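Citrate synthase (Sulfolobus solfataricus, PDB 1O7X) is a largely helical enzyme of the citrate synthase family that pairs with a second copy of itself. Local coordinates at residues A[66-71]-A[119-124]; A[74-79]-A[104-109]; A[78-83]-A[143-148]; A[84-89]-A[93-98]. All coordinates share one frame; numbering follows the deposited sequence.

How the contacts relate
From the N terminus, contact 1 comes first, pinning the end of helix 59-70 to helix 116-138 and closing a loop with 47 residues between its segments. Contact 2 nests inside that loop and joins the start of helix 77-85 to the end of helix 92-106. Contact 3 leaves from the same stretch, sharing E78 and V79, but runs on to the loop after helix 116-138, so along the chain it crosses contact 1. Contact 4 is nested inside all three and fastens the short turn between helices 77-85 and 92-106. A salt bridge from K119 to D107 ties contacts 1 and 2 together, whereas contacts 2, 3 and 4 all reach the second subunit.

Contact 1. Residues A[66-71]-A[119-124]; sequences KAKLNE and KAISII
K68 lays the start of its side chain against I121, with CG 3.7 Å from I121 CG2 and the two side chains crossing at about a right angle. Because K68 CG is anti to the backbone N (chi1 -165°), the aliphatic part faces helix 116-138; further bends along the chain then lead the amino group away from that helix. The charge ends beside the acid one turn on, K68 NZ lying 3.2 Å from E71 OE1 in a salt bridge whose hydrogen bond is weak, with long, weak ion pairs to E72 and E118 besides. This is helix-on-helix packing near the C-terminal end of helix 59-70: the axes of the short segments approach to 9.0 Å and cross at -55°. L69, the next residue, sends its CD2 branch over the backbone of the opposing helix, where it lies 3.8 Å from I121 O. The same methyl is 4.1 Å from I121 CG2, which is thus touched by both K68 and L69, and 4.3 Å from I124 CG2, one turn further along. Behind this surface S122 OG donates to K119 O at 2.8 Å, a carbonyl that also accepts from I123 N. At N70 the side chain turns to another neighbour, its OD1 accepting from S149 N, while E45 of helix 44-53 packs on L69 and Y53 of the same helix on I121.

Contact 2. Residues A[74-79]-A[104-109]; sequences EVPQEV and ASIDKN
I106, on the last turn of helix 92-106, reaches across to P76, E78 and V79 with a single methyl, CD1. Its CG1 stands anti to the carbonyl carbon (chi1 -80°) and the chain is extended beyond it (chi2 163°), which stretches the CG1 branch out so that CD1 reaches helix 77-85. The nearest partner is V79, whose CG2 lies 4.0 Å from I106 CD1, the two side chains meeting at a slant. P76 CB stands 4.4 Å from I106 CD1 and E78 CB 4.5 Å from it, so the methyl is set against three residues at the start of helix 77-85: the proline at the N-cap and two residues of the first turn. The contact is apolar throughout, E78 taking part through the aliphatic base of its side chain. At D107 the backbone leaves helical geometry and forms the centre of an inverse gamma turn, with a weak bond of 3.1 Å from K108 N to I106 O. The D107 carboxylate is held from another side by a salt bridge to K119 of helix 116-138, and I106 also packs on M86 of the second subunit. P76 begins one helix where I106 ends the other, and the contact therefore joins the two ends farthest from the connecting turn in a helical hairpin, two consecutive helices running in roughly opposite directions.

Contact 3. Residues A[78-83]-A[143-148]; sequences EVLDTI and PRIPEP
L80 holds CG anti to its carbonyl carbon (chi1 -51°), and I145 places CG1 in the same way (chi1 -49°) before turning sharply at its second torsion (chi2 -92°). These rotations bring the two terminal methyls together, L80 CD1 being 3.6 Å from I145 CD1. The bond from CA to CB of I145 does not aim at the helix; it is the delta methyl that makes the approach. P143 supplies a second, looser surface, its CB 4.5 Å from that same L80 CD1. All of the contact is thus apolar and, on the helix side, rests on one methyl branch of one leucine. The loop holding P143 and I145 has a mostly extended backbone and is also bonded to the helices around it: R144, directed away from helix 77-85, donates from NH1 to L158 O, and R144 O accepts from N133 ND2 of helix 116-138. Within the helix turn, T82 N bonds E78 O at 2.8 Å. V75, just ahead of helix 77-85, packs on L80 as well. The contact joins this short helix to the loop between helices 116-138 and 152-161, with P146 lodged against T129 of the former and A159 of the latter, and I83 packing on L130.

Contact 4. Residues A[84-89]-A[93-98]; sequences YLMPKE and IGLLEV
The backbone bond from E97 N to I93 O, 2.9 Å long, closes the helical turn that carries L95, just ahead of V98, toward M86. Across the contact itself the meeting is apolar. L95 CD2 lies 3.5 Å from M86 CB and 4.0 Å from M86 CG, the two side chains lying alongside each other and pointing opposite ways. M86 curls at each torsion, beginning with CG beside the backbone N (chi1 -49°), and its CG comes to 4.5 Å from V98 CG1. L95 and V98, about one turn apart on helix 92-106, both face the base of the methionine, L95 meeting CB and CG and V98 more loosely CG. The carbonyl of P87 is a more distant neighbour, its O 4.5 Å from L95 CD2. M86 and L95 are both buried, so this stretch of chain after helix 77-85 is anchored inward while K88 and E89 remain exposed. E97 OE2 hydrogen-bonds S204 OG of the second subunit, where M86 also packs on S105 and P87 on I106. The contact fastens the turn linking helices 77-85 and 92-106 at the subunit interface, with L96 directed to helices 116-138, 202-213 and 330-352 of its own chain.

Contact 1. Residues A[66-71]-A[119-124]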
loop_
_atom_site.group_PDB
_atom_site.type_symbol
_atom_site.label_atom_id
_atom_site.label_comp_id
_atom_site.label_asym_id
_atom_site.label_seq_id
_atom_site.Cartn_x
_atom_site.Cartn_y
_atom_site.Cartn_z
ATOM N N LYS A 66 -26.348 -10.493 -7.912
ATOM C CA LYS A 66 -26.396 -11.551 -6.916
ATOM C C LYS A 66 -25.787 -12.845 -7.431
ATOM O O LYS A 66 -24.992 -13.483 -6.752
ATOM C CB LYS A 66 -27.845 -11.778 -6.488
ATOM C CG LYS A 66 -28.346 -10.746 -5.482
ATOM C CD LYS A 66 -29.600 -11.310 -4.823
ATOM C CE LYS A 66 -29.963 -10.586 -3.546
ATOM N NZ LYS A 66 -31.100 -11.278 -2.869
ATOM N N ALA A 67 -26.179 -13.225 -8.643
ATOM C CA ALA A 67 -25.668 -14.412 -9.301
ATOM C C ALA A 67 -24.164 -14.230 -9.522
ATOM O O ALA A 67 -23.360 -15.078 -9.143
ATOM C CB ALA A 67 -26.383 -14.659 -10.610
ATOM N N LYS A 68 -23.802 -13.074 -10.070
ATOM C CA LYS A 68 -22.379 -12.788 -10.249
ATOM C C LYS A 68 -21.680 -13.015 -8.917
ATOM O O LYS A 68 -20.848 -13.938 -8.876
ATOM C CB LYS A 68 -22.166 -11.429 -10.892
ATOM C CG LYS A 68 -20.751 -11.238 -11.423
ATOM C CD LYS A 68 -20.563 -11.823 -12.812
ATOM C CE LYS A 68 -19.131 -12.337 -12.975
ATOM N NZ LYS A 68 -19.139 -13.754 -13.462
ATOM N N LEU A 69 -22.029 -12.346 -7.822
ATOM C CA LEU A 69 -21.387 -12.639 -6.542
ATOM C C LEU A 69 -21.234 -14.140 -6.338
ATOM O O LEU A 69 -20.104 -14.623 -6.292
ATOM C CB LEU A 69 -22.116 -12.116 -5.313
ATOM C CG LEU A 69 -22.214 -10.618 -5.083
ATOM C CD1 LEU A 69 -23.120 -10.321 -3.900
ATOM C CD2 LEU A 69 -20.846 -9.997 -4.881
ATOM N N ASN A 70 -22.322 -14.893 -6.286
ATOM C CA ASN A 70 -22.350 -16.332 -6.090
ATOM C C ASN A 70 -21.383 -17.181 -6.907
ATOM O O ASN A 70 -20.963 -18.245 -6.440
ATOM C CB ASN A 70 -23.765 -16.868 -6.332
ATOM C CG ASN A 70 -24.677 -16.752 -5.133
ATOM O OD1 ASN A 70 -24.272 -16.774 -3.967
ATOM N ND2 ASN A 70 -25.973 -16.607 -5.439
ATOM N N GLU A 71 -21.015 -16.773 -8.110
ATOM C CA GLU A 71 -20.076 -17.427 -8.975
ATOM C C GLU A 71 -18.619 -17.140 -8.622
ATOM O O GLU A 71 -17.722 -17.656 -9.288
ATOM C CB GLU A 71 -20.267 -16.883 -10.411
ATOM C CG GLU A 71 -21.203 -17.723 -11.241
ATOM C CD GLU A 71 -21.328 -17.423 -12.712
ATOM O OE1 GLU A 71 -20.871 -16.376 -13.211
ATOM O OE2 GLU A 71 -21.932 -18.306 -13.382
ATOM N N LYS A 119 -15.342 -6.529 -12.313
ATOM C CA LYS A 119 -14.126 -6.905 -11.606
ATOM C C LYS A 119 -14.290 -6.560 -10.141
ATOM O O LYS A 119 -13.947 -7.408 -9.321
ATOM C CB LYS A 119 -12.927 -6.267 -12.267
ATOM C CG LYS A 119 -11.556 -6.877 -12.183
ATOM C CD LYS A 119 -11.502 -8.334 -11.802
ATOM C CE LYS A 119 -10.097 -8.718 -11.364
ATOM N NZ LYS A 119 -9.399 -9.539 -12.389
ATOM N N ALA A 120 -14.831 -5.394 -9.798
ATOM C CA ALA A 120 -15.033 -5.028 -8.393
ATOM C C ALA A 120 -15.997 -5.991 -7.725
ATOM O O ALA A 120 -15.784 -6.496 -6.625
ATOM C CB ALA A 120 -15.488 -3.594 -8.238
ATOM N N ILE A 121 -17.049 -6.390 -8.429
ATOM C CA ILE A 121 -18.000 -7.393 -7.941
ATOM C C ILE A 121 -17.267 -8.696 -7.610
ATOM O O ILE A 121 -17.531 -9.287 -6.558
ATOM C CB ILE A 121 -19.128 -7.679 -8.956
ATOM C CG1 ILE A 121 -20.107 -6.496 -9.030
ATOM C CG2 ILE A 121 -19.897 -8.966 -8.687
ATOM C CD1 ILE A 121 -20.693 -6.436 -10.433
ATOM N N SER A 122 -16.353 -9.109 -8.495
ATOM C CA SER A 122 -15.635 -10.349 -8.240
ATOM C C SER A 122 -14.706 -10.226 -7.045
ATOM O O SER A 122 -14.504 -11.214 -6.336
ATOM C CB SER A 122 -14.906 -10.882 -9.465
ATOM O OG SER A 122 -13.724 -10.145 -9.695
ATOM N N ILE A 123 -14.205 -9.039 -6.752
ATOM C CA ILE A 123 -13.329 -8.788 -5.629
ATOM C C ILE A 123 -14.072 -8.772 -4.314
ATOM O O ILE A 123 -13.570 -9.320 -3.325
ATOM C CB ILE A 123 -12.523 -7.482 -5.813
ATOM C CG1 ILE A 123 -11.739 -7.610 -7.132
ATOM C CG2 ILE A 123 -11.638 -7.232 -4.609
ATOM C CD1 ILE A 123 -10.564 -6.727 -7.399
ATOM N N ILE A 124 -15.262 -8.195 -4.286
ATOM C CA ILE A 124 -16.077 -8.139 -3.065
ATOM C C ILE A 124 -16.319 -9.529 -2.522
ATOM O O ILE A 124 -16.133 -9.807 -1.337
ATOM C CB ILE A 124 -17.375 -7.372 -3.340
ATOM C CG1 ILE A 124 -17.051 -5.870 -3.438
ATOM C CG2 ILE A 124 -18.419 -7.554 -2.265
ATOM C CD1 ILE A 124 -18.172 -5.035 -4.013
#

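Contact 2. Residues A[74-79]-A[104-109]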
loop_
_atom_site.group_PDB
_atom_site.type_symbol
_atom_site.label_atom_id
_atom_site.label_comp_id
_atom_site.label_asym_id
_atom_site.label_seq_id
_atom_site.Cartn_x
_atom_site.Cartn_y
_atom_site.Cartn_z
ATOM N N GLU A 74 -15.007 -18.725 -4.664
ATOM C CA GLU A 74 -13.836 -19.596 -4.702
ATOM C C GLU A 74 -12.575 -18.765 -4.914
ATOM O O GLU A 74 -12.586 -17.815 -5.686
ATOM C CB GLU A 74 -13.930 -20.649 -5.797
ATOM C CG GLU A 74 -13.240 -21.976 -5.514
ATOM C CD GLU A 74 -13.578 -23.043 -6.547
ATOM O OE1 GLU A 74 -14.326 -22.745 -7.514
ATOM O OE2 GLU A 74 -13.106 -24.196 -6.415
ATOM N N VAL A 75 -11.554 -19.080 -4.133
ATOM C CA VAL A 75 -10.240 -18.492 -4.256
ATOM C C VAL A 75 -9.242 -19.635 -4.478
ATOM O O VAL A 75 -9.354 -20.695 -3.853
ATOM C CB VAL A 75 -9.783 -17.629 -3.070
ATOM C CG1 VAL A 75 -10.787 -16.525 -2.765
ATOM C CG2 VAL A 75 -9.495 -18.411 -1.793
ATOM N N PRO A 76 -8.275 -19.439 -5.363
ATOM C CA PRO A 76 -7.252 -20.447 -5.608
ATOM C C PRO A 76 -6.716 -20.976 -4.287
ATOM O O PRO A 76 -6.584 -20.213 -3.323
ATOM C CB PRO A 76 -6.213 -19.691 -6.417
ATOM C CG PRO A 76 -6.955 -18.596 -7.090
ATOM C CD PRO A 76 -8.053 -18.194 -6.134
ATOM N N GLN A 77 -6.367 -22.260 -4.189
ATOM C CA GLN A 77 -5.875 -22.824 -2.936
ATOM C C GLN A 77 -4.561 -22.238 -2.441
ATOM O O GLN A 77 -4.300 -22.248 -1.227
ATOM C CB GLN A 77 -5.816 -24.350 -3.014
ATOM C CG GLN A 77 -5.345 -25.092 -1.782
ATOM C CD GLN A 77 -6.374 -25.241 -0.683
ATOM O OE1 GLN A 77 -7.590 -25.292 -0.924
ATOM N NE2 GLN A 77 -5.929 -25.329 0.576
ATOM N N GLU A 78 -3.769 -21.646 -3.313
ATOM C CA GLU A 78 -2.489 -21.036 -2.979
ATOM C C GLU A 78 -2.706 -19.847 -2.057
ATOM O O GLU A 78 -1.963 -19.732 -1.088
ATOM C CB GLU A 78 -1.702 -20.583 -4.202
ATOM C CG GLU A 78 -1.438 -21.710 -5.183
ATOM C CD GLU A 78 -2.714 -22.184 -5.861
ATOM O OE1 GLU A 78 -3.549 -21.309 -6.158
ATOM O OE2 GLU A 78 -2.867 -23.407 -6.043
ATOM N N VAL A 79 -3.715 -19.036 -2.335
ATOM C CA VAL A 79 -4.007 -17.934 -1.427
ATOM C C VAL A 79 -4.309 -18.495 -0.031
ATOM O O VAL A 79 -3.701 -18.049 0.956
ATOM C CB VAL A 79 -5.194 -17.075 -1.876
ATOM C CG1 VAL A 79 -5.413 -15.950 -0.877
ATOM C CG2 VAL A 79 -4.959 -16.515 -3.264
ATOM N N ALA A 104 -3.277 -10.487 -6.087
ATOM C CA ALA A 104 -2.800 -9.505 -7.051
ATOM C C ALA A 104 -1.789 -10.120 -8.015
ATOM O O ALA A 104 -1.802 -9.836 -9.211
ATOM C CB ALA A 104 -2.169 -8.322 -6.341
ATOM N N SER A 105 -0.907 -10.969 -7.500
ATOM C CA SER A 105 0.127 -11.548 -8.344
ATOM C C SER A 105 -0.377 -12.755 -9.099
ATOM O O SER A 105 0.214 -13.027 -10.146
ATOM C CB SER A 105 1.420 -11.756 -7.577
ATOM O OG SER A 105 1.395 -12.833 -6.681
ATOM N N ILE A 106 -1.462 -13.392 -8.749
ATOM C CA ILE A 106 -2.006 -14.506 -9.514
ATOM C C ILE A 106 -2.859 -14.001 -10.670
ATOM O O ILE A 106 -3.089 -14.680 -11.665
ATOM C CB ILE A 106 -2.885 -15.388 -8.594
ATOM C CG1 ILE A 106 -2.027 -16.334 -7.748
ATOM C CG2 ILE A 106 -3.915 -16.188 -9.350
ATOM C CD1 ILE A 106 -2.739 -16.937 -6.561
ATOM N N ASP A 107 -3.371 -12.785 -10.565
ATOM C CA ASP A 107 -4.263 -12.172 -11.540
ATOM C C ASP A 107 -3.608 -11.512 -12.720
ATOM O O ASP A 107 -4.025 -10.419 -13.148
ATOM C CB ASP A 107 -5.145 -11.220 -10.720
ATOM C CG ASP A 107 -6.205 -10.376 -11.386
ATOM O OD1 ASP A 107 -7.170 -10.969 -11.914
ATOM O OD2 ASP A 107 -6.078 -9.123 -11.382
ATOM N N LYS A 108 -2.683 -12.125 -13.448
ATOM C CA LYS A 108 -2.029 -11.523 -14.607
ATOM C C LYS A 108 -2.885 -10.995 -15.752
ATOM O O LYS A 108 -2.297 -10.507 -16.735
ATOM C CB LYS A 108 -1.037 -12.551 -15.196
ATOM C CG LYS A 108 0.330 -12.584 -14.555
ATOM C CD LYS A 108 1.448 -12.357 -15.570
ATOM C CE LYS A 108 1.889 -10.899 -15.581
ATOM N NZ LYS A 108 3.292 -10.726 -16.064
ATOM N N ASN A 109 -4.204 -11.079 -15.763
ATOM C CA ASN A 109 -5.060 -10.616 -16.846
ATOM C C ASN A 109 -5.927 -9.427 -16.457
ATOM O O ASN A 109 -7.165 -9.504 -16.486
ATOM C CB ASN A 109 -5.912 -11.825 -17.259
ATOM C CG ASN A 109 -6.754 -11.655 -18.500
ATOM O OD1 ASN A 109 -7.802 -12.297 -18.637
ATOM N ND2 ASN A 109 -6.360 -10.788 -19.426
#

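Contact 3. Residues A[78-83]-A[143-148]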
loop_
_atom_site.group_PDB
_atom_site.type_symbol
_atom_site.label_atom_id
_atom_site.label_comp_id
_atom_site.label_asym_id
_atom_site.label_seq_id
_atom_site.Cartn_x
_atom_site.Cartn_y
_atom_site.Cartn_z
ATOM N N GLU A 78 -3.769 -21.646 -3.313
ATOM C CA GLU A 78 -2.489 -21.036 -2.979
ATOM C C GLU A 78 -2.706 -19.847 -2.057
ATOM O O GLU A 78 -1.963 -19.732 -1.088
ATOM C CB GLU A 78 -1.702 -20.583 -4.202
ATOM C CG GLU A 78 -1.438 -21.710 -5.183
ATOM C CD GLU A 78 -2.714 -22.184 -5.861
ATOM O OE1 GLU A 78 -3.549 -21.309 -6.158
ATOM O OE2 GLU A 78 -2.867 -23.407 -6.043
ATOM N N VAL A 79 -3.715 -19.036 -2.335
ATOM C CA VAL A 79 -4.007 -17.934 -1.427
ATOM C C VAL A 79 -4.309 -18.495 -0.031
ATOM O O VAL A 79 -3.701 -18.049 0.956
ATOM C CB VAL A 79 -5.194 -17.075 -1.876
ATOM C CG1 VAL A 79 -5.413 -15.950 -0.877
ATOM C CG2 VAL A 79 -4.959 -16.515 -3.264
ATOM N N LEU A 80 -5.190 -19.493 0.043
ATOM C CA LEU A 80 -5.497 -20.045 1.353
ATOM C C LEU A 80 -4.253 -20.679 1.946
ATOM O O LEU A 80 -4.043 -20.423 3.136
ATOM C CB LEU A 80 -6.684 -20.992 1.390
ATOM C CG LEU A 80 -7.975 -20.461 0.755
ATOM C CD1 LEU A 80 -8.906 -21.606 0.393
ATOM C CD2 LEU A 80 -8.632 -19.467 1.698
ATOM N N ASP A 81 -3.425 -21.400 1.186
ATOM C CA ASP A 81 -2.222 -21.990 1.757
ATOM C C ASP A 81 -1.302 -20.931 2.331
ATOM O O ASP A 81 -0.675 -21.075 3.373
ATOM C CB ASP A 81 -1.436 -22.795 0.738
ATOM C CG ASP A 81 -2.164 -24.031 0.251
ATOM O OD1 ASP A 81 -3.278 -24.336 0.741
ATOM O OD2 ASP A 81 -1.558 -24.663 -0.655
ATOM N N THR A 82 -1.175 -19.826 1.636
ATOM C CA THR A 82 -0.384 -18.678 2.050
ATOM C C THR A 82 -0.853 -18.165 3.402
ATOM O O THR A 82 -0.049 -17.890 4.297
ATOM C CB THR A 82 -0.587 -17.641 0.924
ATOM O OG1 THR A 82 0.386 -17.856 -0.096
ATOM C CG2 THR A 82 -0.527 -16.221 1.412
ATOM N N ILE A 83 -2.172 -18.016 3.559
ATOM C CA ILE A 83 -2.781 -17.507 4.788
ATOM C C ILE A 83 -2.525 -18.541 5.877
ATOM O O ILE A 83 -2.176 -18.209 7.006
ATOM C CB ILE A 83 -4.279 -17.202 4.663
ATOM C CG1 ILE A 83 -4.505 -15.855 3.943
ATOM C CG2 ILE A 83 -5.009 -17.165 6.011
ATOM C CD1 ILE A 83 -5.962 -15.694 3.552
ATOM N N PRO A 143 -10.083 -24.420 6.490
ATOM C CA PRO A 143 -10.648 -23.385 5.663
ATOM C C PRO A 143 -12.018 -23.730 5.105
ATOM O O PRO A 143 -12.257 -24.886 4.773
ATOM C CB PRO A 143 -9.648 -23.199 4.532
ATOM C CG PRO A 143 -8.818 -24.427 4.514
ATOM C CD PRO A 143 -8.847 -24.982 5.903
ATOM N N ARG A 144 -12.869 -22.718 4.985
ATOM C CA ARG A 144 -14.201 -22.879 4.435
ATOM C C ARG A 144 -14.514 -21.735 3.481
ATOM O O ARG A 144 -14.342 -20.546 3.741
ATOM C CB ARG A 144 -15.215 -22.975 5.565
ATOM C CG ARG A 144 -16.610 -23.436 5.169
ATOM C CD ARG A 144 -17.364 -23.995 6.374
ATOM N NE ARG A 144 -18.380 -24.954 5.970
ATOM C CZ ARG A 144 -19.696 -24.864 5.997
ATOM N NH1 ARG A 144 -20.329 -23.782 6.431
ATOM N NH2 ARG A 144 -20.429 -25.888 5.566
ATOM N N ILE A 145 -14.986 -22.109 2.297
ATOM C CA ILE A 145 -15.349 -21.185 1.230
ATOM C C ILE A 145 -16.855 -20.953 1.191
ATOM O O ILE A 145 -17.636 -21.894 1.226
ATOM C CB ILE A 145 -14.930 -21.803 -0.130
ATOM C CG1 ILE A 145 -13.491 -22.298 -0.052
ATOM C CG2 ILE A 145 -15.167 -20.847 -1.285
ATOM C CD1 ILE A 145 -12.373 -21.385 -0.466
ATOM N N PRO A 146 -17.282 -19.706 1.073
ATOM C CA PRO A 146 -18.674 -19.352 0.985
ATOM C C PRO A 146 -19.354 -20.046 -0.180
ATOM O O PRO A 146 -18.821 -20.008 -1.293
ATOM C CB PRO A 146 -18.696 -17.851 0.740
ATOM C CG PRO A 146 -17.403 -17.392 1.293
ATOM C CD PRO A 146 -16.418 -18.506 1.024
ATOM N N GLU A 147 -20.530 -20.619 0.069
ATOM C CA GLU A 147 -21.299 -21.223 -1.012
ATOM C C GLU A 147 -22.404 -20.252 -1.436
ATOM O O GLU A 147 -22.829 -19.391 -0.666
ATOM C CB GLU A 147 -21.991 -22.518 -0.631
ATOM C CG GLU A 147 -21.134 -23.624 -0.055
ATOM C CD GLU A 147 -21.864 -24.378 1.046
ATOM O OE1 GLU A 147 -23.055 -24.062 1.297
ATOM O OE2 GLU A 147 -21.219 -25.271 1.653
ATOM N N PRO A 148 -22.874 -20.463 -2.650
ATOM C CA PRO A 148 -23.957 -19.656 -3.180
ATOM C C PRO A 148 -25.148 -19.766 -2.236
ATOM O O PRO A 148 -25.440 -20.812 -1.662
ATOM C CB PRO A 148 -24.207 -20.228 -4.554
ATOM C CG PRO A 148 -22.948 -20.943 -4.933
ATOM C CD PRO A 148 -22.414 -21.477 -3.625
#

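Contact 4. Residues A[84-89]-A[93-98]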
loop_
_atom_site.group_PDB
_atom_site.type_symbol
_atom_site.label_atom_id
_atom_site.label_comp_id
_atom_site.label_asym_id
_atom_site.label_seq_id
_atom_site.Cartn_x
_atom_site.Cartn_y
_atom_site.Cartn_z
ATOM N N TYR A 84 -2.640 -19.816 5.521
ATOM C CA TYR A 84 -2.379 -20.839 6.526
ATOM C C TYR A 84 -0.881 -21.002 6.777
ATOM O O TYR A 84 -0.608 -21.555 7.865
ATOM C CB TYR A 84 -3.141 -22.124 6.218
ATOM C CG TYR A 84 -4.569 -22.104 6.746
ATOM C CD1 TYR A 84 -5.554 -21.339 6.130
ATOM C CD2 TYR A 84 -4.914 -22.840 7.870
ATOM C CE1 TYR A 84 -6.844 -21.318 6.615
ATOM C CE2 TYR A 84 -6.205 -22.820 8.379
ATOM C CZ TYR A 84 -7.169 -22.057 7.740
ATOM O OH TYR A 84 -8.438 -22.021 8.244
ATOM N N LEU A 85 0.051 -20.476 5.984
ATOM C CA LEU A 85 1.454 -20.526 6.310
ATOM C C LEU A 85 1.880 -19.471 7.333
ATOM O O LEU A 85 2.933 -19.647 7.969
ATOM C CB LEU A 85 2.377 -20.355 5.092
ATOM C CG LEU A 85 2.515 -21.551 4.156
ATOM C CD1 LEU A 85 3.261 -21.131 2.902
ATOM C CD2 LEU A 85 3.175 -22.760 4.812
ATOM N N MET A 86 1.150 -18.372 7.506
ATOM C CA MET A 86 1.511 -17.364 8.503
ATOM C C MET A 86 1.109 -17.767 9.921
ATOM O O MET A 86 0.258 -18.635 10.186
ATOM C CB MET A 86 0.848 -16.055 8.076
ATOM C CG MET A 86 1.077 -15.706 6.607
ATOM S SD MET A 86 2.856 -15.558 6.252
ATOM C CE MET A 86 3.193 -14.146 7.265
ATOM N N PRO A 87 1.745 -17.163 10.926
ATOM C CA PRO A 87 1.453 -17.433 12.312
ATOM C C PRO A 87 -0.007 -17.179 12.637
ATOM O O PRO A 87 -0.506 -16.066 12.382
ATOM C CB PRO A 87 2.294 -16.436 13.101
ATOM C CG PRO A 87 3.268 -15.862 12.150
ATOM C CD PRO A 87 2.722 -16.051 10.772
ATOM N N LYS A 88 -0.624 -18.097 13.384
ATOM C CA LYS A 88 -2.010 -17.876 13.796
ATOM C C LYS A 88 -2.145 -16.602 14.614
ATOM O O LYS A 88 -3.184 -15.943 14.558
ATOM C CB LYS A 88 -2.587 -19.073 14.517
ATOM C CG LYS A 88 -2.713 -19.034 16.030
ATOM C CD LYS A 88 -3.762 -20.076 16.404
ATOM C CE LYS A 88 -4.050 -20.029 17.888
ATOM N NZ LYS A 88 -4.604 -21.348 18.294
ATOM N N GLU A 89 -1.119 -16.185 15.327
ATOM C CA GLU A 89 -1.129 -14.970 16.109
ATOM C C GLU A 89 -0.871 -13.718 15.280
ATOM O O GLU A 89 -0.712 -12.649 15.884
ATOM C CB GLU A 89 -0.126 -15.068 17.258
ATOM C CG GLU A 89 0.389 -16.464 17.573
ATOM C CD GLU A 89 1.413 -16.943 16.555
ATOM O OE1 GLU A 89 2.217 -16.098 16.114
ATOM O OE2 GLU A 89 1.428 -18.131 16.172
ATOM N N ILE A 93 -5.408 -7.891 9.933
ATOM C CA ILE A 93 -5.261 -7.009 8.756
ATOM C C ILE A 93 -4.035 -7.437 7.952
ATOM O O ILE A 93 -4.048 -7.409 6.725
ATOM C CB ILE A 93 -5.180 -5.538 9.184
ATOM C CG1 ILE A 93 -6.473 -5.083 9.841
ATOM C CG2 ILE A 93 -4.759 -4.641 8.028
ATOM C CD1 ILE A 93 -7.804 -5.529 9.270
ATOM N N GLY A 94 -2.998 -7.894 8.656
ATOM C CA GLY A 94 -1.743 -8.372 8.132
ATOM C C GLY A 94 -2.007 -9.575 7.235
ATOM O O GLY A 94 -1.533 -9.681 6.099
ATOM N N LEU A 95 -2.818 -10.484 7.788
ATOM C CA LEU A 95 -3.160 -11.699 7.039
ATOM C C LEU A 95 -3.948 -11.271 5.817
ATOM O O LEU A 95 -3.736 -11.873 4.782
ATOM C CB LEU A 95 -3.936 -12.712 7.853
ATOM C CG LEU A 95 -3.312 -13.459 9.027
ATOM C CD1 LEU A 95 -4.334 -14.332 9.746
ATOM C CD2 LEU A 95 -2.160 -14.344 8.586
ATOM N N LEU A 96 -4.830 -10.271 5.900
ATOM C CA LEU A 96 -5.596 -9.824 4.747
ATOM C C LEU A 96 -4.632 -9.313 3.686
ATOM O O LEU A 96 -4.629 -9.846 2.576
ATOM C CB LEU A 96 -6.601 -8.775 5.165
ATOM C CG LEU A 96 -8.091 -8.995 5.288
ATOM C CD1 LEU A 96 -8.560 -10.388 4.900
ATOM C CD2 LEU A 96 -8.541 -8.616 6.699
ATOM N N GLU A 97 -3.757 -8.387 4.023
ATOM C CA GLU A 97 -2.671 -7.892 3.177
ATOM C C GLU A 97 -1.965 -9.018 2.416
ATOM O O GLU A 97 -1.744 -9.020 1.184
ATOM C CB GLU A 97 -1.737 -7.179 4.137
ATOM C CG GLU A 97 -0.871 -5.989 3.803
ATOM C CD GLU A 97 -0.199 -5.478 5.067
ATOM O OE1 GLU A 97 0.484 -6.306 5.723
ATOM O OE2 GLU A 97 -0.309 -4.317 5.487
ATOM N N VAL A 98 -1.582 -10.084 3.124
ATOM C CA VAL A 98 -0.948 -11.216 2.464
ATOM C C VAL A 98 -1.856 -11.823 1.404
ATOM O O VAL A 98 -1.429 -12.237 0.331
ATOM C CB VAL A 98 -0.608 -12.273 3.523
ATOM C CG1 VAL A 98 -0.142 -13.541 2.859
ATOM C CG2 VAL A 98 0.458 -11.769 4.472
#